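Local coordinates for protein exoribonuclease II, mitochondrial (PDB 6F3H) that probably degrades RNA from the 3' end as the metal-dependent exoribonuclease of the mitochondrial RNA degradosome, at residues Phe493-Val498 and Met612-Lys617; Ser413-Asp418 and Arg423-Ile428. The protein carries 1 engineered substitution. All coordinates share one frame; numbering follows the deposited sequence.

Contact 1: residues Phe493-Val498 and Met612-Lys617; sequences FSFELV and MILTNK. With nucleotides of chain C.
F495 and L614 meet where helix 603-625 packs across a sheet of the RNB domain. The two side chains come from opposite directions: CD2 of L614 lies 3.7 Å from CE2 of F495, with the ring turned obliquely to it. F495 holds CG between its own N and carbonyl carbon (chi1 51°), while L614 swings CG away from its N (chi1 173°) and reaches out from the helix. One residue on, the methyl CG2 of T615 sits 4.3 Å from CG of F493, and the T615 side chain also rests on I426 of the next strand. OG1 of T615 is hydrogen-bonded to O of F611 within the helix. No polar group pairs with another between 493-498 and 612-617.

Elsewhere on its circumference the same helix segment touches bound RNA of chain C. I613 sets CG1 3.9 Å from C5' of the nucleotide U4 of chain C. M612, a selenomethionine, can be followed along its length. CB is 3.4 Å from O3' of U4 of chain C, and CG is 3.5 Å from that same oxygen, at the link between the two nucleotides. The chain bends at chi2 and again at chi3, which carries the terminal methyl CE along the RNA backbone to the adenosine nucleotide that follows U4. There CE of M612 lies 3.4 Å from C5' and 3.1 Å from OP1 of that adenosine nucleotide.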
# COMPACT_ATOMS: atom_id res chain seq x y z
N PHE A 493 -19.02 -18.53 -8.47
CA PHE A 493 -19.33 -18.94 -7.12
C PHE A 493 -20.82 -18.79 -6.95
O PHE A 493 -21.35 -17.70 -7.10
CB PHE A 493 -18.60 -18.06 -6.11
CG PHE A 493 -17.13 -18.00 -6.34
CD1 PHE A 493 -16.60 -17.18 -7.33
CD2 PHE A 493 -16.27 -18.77 -5.57
CE1 PHE A 493 -15.23 -17.13 -7.56
CE2 PHE A 493 -14.91 -18.72 -5.79
CZ PHE A 493 -14.38 -17.90 -6.79
N SER A 494 -21.48 -19.89 -6.64
CA SER A 494 -22.92 -19.92 -6.65
C SER A 494 -23.41 -20.37 -5.29
O SER A 494 -22.76 -21.18 -4.63
CB SER A 494 -23.43 -20.85 -7.74
OG SER A 494 -22.72 -20.63 -8.94
N PHE A 495 -24.53 -19.79 -4.86
CA PHE A 495 -25.11 -20.15 -3.58
C PHE A 495 -26.48 -19.50 -3.47
O PHE A 495 -26.84 -18.62 -4.25
CB PHE A 495 -24.25 -19.70 -2.43
CG PHE A 495 -23.87 -18.29 -2.54
CD1 PHE A 495 -22.74 -17.92 -3.25
CD2 PHE A 495 -24.69 -17.32 -2.01
CE1 PHE A 495 -22.39 -16.58 -3.39
CE2 PHE A 495 -24.37 -15.99 -2.14
CZ PHE A 495 -23.21 -15.61 -2.83
N GLU A 496 -27.23 -19.93 -2.46
CA GLU A 496 -28.60 -19.49 -2.30
C GLU A 496 -28.83 -18.83 -0.96
O GLU A 496 -28.29 -19.24 0.07
CB GLU A 496 -29.56 -20.62 -2.46
CG GLU A 496 -29.69 -21.03 -3.89
CD GLU A 496 -30.15 -22.45 -4.04
OE1 GLU A 496 -30.79 -22.95 -3.09
OE2 GLU A 496 -29.90 -23.06 -5.10
N LEU A 497 -29.65 -17.80 -1.02
CA LEU A 497 -30.06 -17.03 0.13
C LEU A 497 -31.56 -17.14 0.30
O LEU A 497 -32.31 -17.13 -0.68
CB LEU A 497 -29.70 -15.58 -0.03
CG LEU A 497 -28.21 -15.41 -0.15
CD1 LEU A 497 -27.93 -14.59 -1.34
CD2 LEU A 497 -27.81 -14.70 1.09
N VAL A 498 -31.96 -17.24 1.55
CA VAL A 498 -33.36 -17.39 1.92
C VAL A 498 -33.76 -16.17 2.74
O VAL A 498 -33.03 -15.76 3.64
CB VAL A 498 -33.55 -18.70 2.69
CG1 VAL A 498 -32.91 -19.79 1.90
CG2 VAL A 498 -32.86 -18.64 4.03
N MSE A 612 -19.33 -8.74 -2.86
CA MSE A 612 -17.92 -9.07 -2.93
C MSE A 612 -17.39 -9.43 -1.61
O MSE A 612 -16.69 -10.43 -1.46
CB MSE A 612 -17.15 -7.90 -3.47
CG MSE A 612 -17.82 -7.35 -4.69
SE MSE A 612 -17.83 -8.63 -6.17
CE MSE A 612 -16.34 -7.86 -7.13
N ILE A 613 -17.72 -8.58 -0.64
CA ILE A 613 -17.48 -8.91 0.76
C ILE A 613 -17.94 -10.32 1.07
O ILE A 613 -17.21 -11.13 1.66
CB ILE A 613 -18.20 -7.89 1.66
CG1 ILE A 613 -17.77 -6.48 1.30
CG2 ILE A 613 -18.04 -8.27 3.12
CD1 ILE A 613 -18.33 -5.45 2.21
N LEU A 614 -19.15 -10.65 0.64
CA LEU A 614 -19.67 -11.95 1.01
C LEU A 614 -18.92 -13.05 0.29
O LEU A 614 -18.48 -14.02 0.92
CB LEU A 614 -21.14 -12.01 0.67
CG LEU A 614 -21.59 -13.45 0.90
CD1 LEU A 614 -21.42 -13.84 2.38
CD2 LEU A 614 -23.01 -13.63 0.42
N THR A 615 -18.72 -12.89 -1.01
CA THR A 615 -17.94 -13.84 -1.78
C THR A 615 -16.59 -14.10 -1.15
O THR A 615 -16.12 -15.24 -1.08
CB THR A 615 -17.70 -13.28 -3.17
OG1 THR A 615 -18.94 -12.84 -3.72
CG2 THR A 615 -17.05 -14.31 -4.05
N ASN A 616 -15.92 -13.02 -0.76
CA ASN A 616 -14.59 -13.17 -0.20
C ASN A 616 -14.66 -13.84 1.16
O ASN A 616 -13.80 -14.66 1.49
CB ASN A 616 -13.93 -11.81 -0.14
CG ASN A 616 -13.54 -11.32 -1.50
OD1 ASN A 616 -13.12 -12.10 -2.35
ND2 ASN A 616 -13.66 -10.02 -1.73
N LYS A 617 -15.70 -13.54 1.95
CA LYS A 617 -15.85 -14.23 3.23
C LYS A 617 -16.02 -15.72 3.02
O LYS A 617 -15.46 -16.53 3.76
CB LYS A 617 -17.06 -13.71 4.01
CG LYS A 617 -16.83 -12.43 4.75
CD LYS A 617 -17.96 -12.20 5.73
CE LYS A 617 -19.26 -11.73 5.07
NZ LYS A 617 -20.26 -11.28 6.09
P A C 5 -13.86 -5.53 -4.90
OP1 A C 5 -13.97 -6.90 -5.45
OP2 A C 5 -12.59 -5.11 -4.24
O5' A C 5 -14.10 -4.54 -6.11
C5' A C 5 -15.29 -4.64 -6.86
C4' A C 5 -15.55 -3.42 -7.69
O4' A C 5 -15.75 -2.27 -6.84
C3' A C 5 -14.44 -3.00 -8.64
O3' A C 5 -14.45 -3.73 -9.84
C2' A C 5 -14.74 -1.53 -8.84
O2' A C 5 -15.84 -1.37 -9.73
C1' A C 5 -15.19 -1.13 -7.44
N9 A C 5 -14.03 -0.76 -6.64
C8 A C 5 -13.27 -1.53 -5.80
N7 A C 5 -12.26 -0.89 -5.27
C5 A C 5 -12.38 0.36 -5.84
C6 A C 5 -11.62 1.53 -5.70
N6 A C 5 -10.55 1.61 -4.90
N1 A C 5 -12.03 2.60 -6.41
C2 A C 5 -13.11 2.51 -7.21
N3 A C 5 -13.92 1.47 -7.43
C4 A C 5 -13.47 0.45 -6.70
P U C 4 -12.61 -4.84 0.14
OP1 U C 4 -12.44 -6.28 -0.13
OP2 U C 4 -11.46 -3.92 0.02
O5' U C 4 -13.68 -4.34 -0.89
C5' U C 4 -14.99 -4.84 -0.81
C4' U C 4 -15.81 -4.18 -1.85
O4' U C 4 -16.05 -2.81 -1.44
C3' U C 4 -15.13 -4.04 -3.18
O3' U C 4 -15.10 -5.23 -3.94
C2' U C 4 -15.89 -2.89 -3.81
O2' U C 4 -17.16 -3.32 -4.28
C1' U C 4 -16.11 -1.98 -2.59
N1 U C 4 -15.06 -0.94 -2.50
C2 U C 4 -15.32 0.23 -3.16
O2 U C 4 -16.36 0.43 -3.77
N3 U C 4 -14.34 1.18 -3.08
C4 U C 4 -13.15 1.05 -2.42
O4 U C 4 -12.37 2.01 -2.44
C5 U C 4 -12.93 -0.20 -1.75
C6 U C 4 -13.88 -1.14 -1.81

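Contact 2: residues Ser413-Asp418 and Arg423-Ile428; sequences SIEELD and RIHIHI
S413 and H425 form a hydrogen-bonded pair in the antiparallel hairpin of strands 410-416 and 421-429, part of the RNB-domain sheet. E415 and R423 make the next such pair, and I414 with I424 the non-hydrogen-bonded pair between them.

The tight part is the S413 end and the isoleucine face. I414 and I424 lie side by side and point the same way, CG1 of the first 3.5 Å from CD1 of the second; I414 then packs on L551, L552 and L555 of helix 543-567, while I424 rests on L497 of the neighbouring strand. On the other face NE2 of H427 donates to OG of S413 over 3.0 Å, with the oxygen only 1° out of the ring plane. That hydroxyl is also hydrogen-bonded to O of P396, and ND1 of H427 to OG of S492. Both nitrogens of the imidazole are thus held, about 7 Å (side chain to side chain) from the magnesium ligand D410.

Toward the turn the contact opens out to solvent. The extended chain of E415 runs alongside R423 and brings OE1 to 2.7 Å from NH1 of R423, a salt bridge whose hydrogen bond is weak: the angle at hydrogen is 122° and the two flat groups are turned 73° apart. NE of R423 has a second charged partner in E496. Exposed L417 lies over one face of the guanidinium, its CD1 3.7 Å from NH2 of R423.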
# COMPACT_ATOMS: atom_id res chain seq x y z
N SER A 413 -25.22 -12.43 -11.05
CA SER A 413 -26.39 -13.04 -11.65
C SER A 413 -27.27 -13.57 -10.54
O SER A 413 -26.76 -14.11 -9.55
CB SER A 413 -25.99 -14.16 -12.60
OG SER A 413 -25.23 -13.63 -13.69
N ILE A 414 -28.58 -13.37 -10.68
CA ILE A 414 -29.54 -13.86 -9.70
C ILE A 414 -30.62 -14.67 -10.40
O ILE A 414 -31.01 -14.38 -11.53
CB ILE A 414 -30.16 -12.72 -8.86
CG1 ILE A 414 -31.13 -13.28 -7.84
CG2 ILE A 414 -30.86 -11.74 -9.73
CD1 ILE A 414 -31.61 -12.26 -6.88
N GLU A 415 -31.06 -15.72 -9.72
CA GLU A 415 -32.21 -16.50 -10.10
C GLU A 415 -33.20 -16.49 -8.96
O GLU A 415 -32.90 -17.00 -7.88
CB GLU A 415 -31.81 -17.92 -10.42
CG GLU A 415 -31.30 -18.05 -11.79
CD GLU A 415 -30.65 -19.37 -11.98
OE1 GLU A 415 -30.34 -20.00 -10.95
OE2 GLU A 415 -30.49 -19.78 -13.15
N GLU A 416 -34.37 -15.90 -9.21
CA GLU A 416 -35.41 -15.96 -8.19
C GLU A 416 -36.13 -17.29 -8.37
O GLU A 416 -36.82 -17.51 -9.37
CB GLU A 416 -36.34 -14.77 -8.29
CG GLU A 416 -36.98 -14.49 -6.93
CD GLU A 416 -37.93 -13.29 -6.94
OE1 GLU A 416 -38.15 -12.69 -8.02
OE2 GLU A 416 -38.42 -12.93 -5.84
N LEU A 417 -35.89 -18.19 -7.42
CA LEU A 417 -36.46 -19.52 -7.36
C LEU A 417 -37.85 -19.51 -6.74
O LEU A 417 -38.80 -20.07 -7.30
CB LEU A 417 -35.54 -20.41 -6.52
CG LEU A 417 -34.11 -20.45 -7.02
CD1 LEU A 417 -33.29 -21.44 -6.20
CD2 LEU A 417 -34.13 -20.82 -8.49
N ASP A 418 -37.98 -18.88 -5.58
CA ASP A 418 -39.23 -18.75 -4.86
C ASP A 418 -39.29 -17.34 -4.32
O ASP A 418 -38.34 -16.56 -4.45
CB ASP A 418 -39.34 -19.78 -3.72
N ARG A 423 -31.12 -17.64 -5.89
CA ARG A 423 -29.80 -18.21 -6.13
C ARG A 423 -28.93 -17.16 -6.79
O ARG A 423 -29.36 -16.46 -7.72
CB ARG A 423 -29.83 -19.45 -7.00
CG ARG A 423 -28.42 -19.90 -7.36
CD ARG A 423 -28.36 -21.16 -8.19
NE ARG A 423 -29.29 -22.18 -7.72
CZ ARG A 423 -30.18 -22.78 -8.50
NH1 ARG A 423 -30.25 -22.47 -9.78
NH2 ARG A 423 -31.00 -23.70 -7.99
N ILE A 424 -27.69 -17.07 -6.32
CA ILE A 424 -26.77 -16.03 -6.72
C ILE A 424 -25.52 -16.62 -7.35
O ILE A 424 -24.98 -17.62 -6.86
CB ILE A 424 -26.40 -15.16 -5.53
CG1 ILE A 424 -27.68 -14.87 -4.77
CG2 ILE A 424 -25.69 -13.96 -6.03
CD1 ILE A 424 -28.64 -13.98 -5.54
N HIS A 425 -25.07 -15.97 -8.41
CA HIS A 425 -23.88 -16.38 -9.12
C HIS A 425 -22.96 -15.19 -9.26
O HIS A 425 -23.37 -14.15 -9.80
CB HIS A 425 -24.23 -16.92 -10.49
CG HIS A 425 -25.11 -18.12 -10.44
ND1 HIS A 425 -24.61 -19.40 -10.32
CD2 HIS A 425 -26.45 -18.24 -10.48
CE1 HIS A 425 -25.61 -20.26 -10.31
NE2 HIS A 425 -26.74 -19.58 -10.41
N ILE A 426 -21.73 -15.36 -8.81
CA ILE A 426 -20.71 -14.34 -8.89
C ILE A 426 -19.67 -14.85 -9.84
O ILE A 426 -18.97 -15.82 -9.54
CB ILE A 426 -20.11 -14.04 -7.53
CG1 ILE A 426 -21.23 -14.02 -6.52
CG2 ILE A 426 -19.38 -12.72 -7.57
CD1 ILE A 426 -22.19 -12.88 -6.78
N HIS A 427 -19.57 -14.20 -10.98
CA HIS A 427 -18.68 -14.64 -12.03
C HIS A 427 -17.47 -13.74 -12.01
O HIS A 427 -17.59 -12.54 -12.23
CB HIS A 427 -19.35 -14.62 -13.39
CG HIS A 427 -20.73 -15.15 -13.35
ND1 HIS A 427 -21.00 -16.48 -13.16
CD2 HIS A 427 -21.93 -14.53 -13.49
CE1 HIS A 427 -22.31 -16.65 -13.15
NE2 HIS A 427 -22.89 -15.49 -13.36
N ILE A 428 -16.34 -14.33 -11.73
CA ILE A 428 -15.10 -13.61 -11.62
C ILE A 428 -14.32 -13.94 -12.88
O ILE A 428 -14.29 -15.10 -13.31
CB ILE A 428 -14.35 -14.06 -10.35
CG1 ILE A 428 -15.12 -13.61 -9.12
CG2 ILE A 428 -13.01 -13.41 -10.32
CD1 ILE A 428 -15.78 -12.26 -9.29

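Overall arrangement
Both contacts use one sheet: strand 488-499 of contact 1 pairs with strand 421-429 of contact 2, and their centres are 10 Å apart. Contact 1 is side-chain packing in the buried layer between sheet and helix; its helix has M612 and I613 against the bound RNA, whereas the nearest atom of contact 2 is about 7 Å from it. Contact 2 is built on backbone hydrogen bonds at the sheet's outer strand; it passes from buried residues near the magnesium-binding region to charged ones at the rim. The seam is polar as well as apolar: N of I424 is 2.7 Å from O of F495, a probable hydrogen bond, and OG of S494 probably bonds to ND1 of H425 at 2.6 Å.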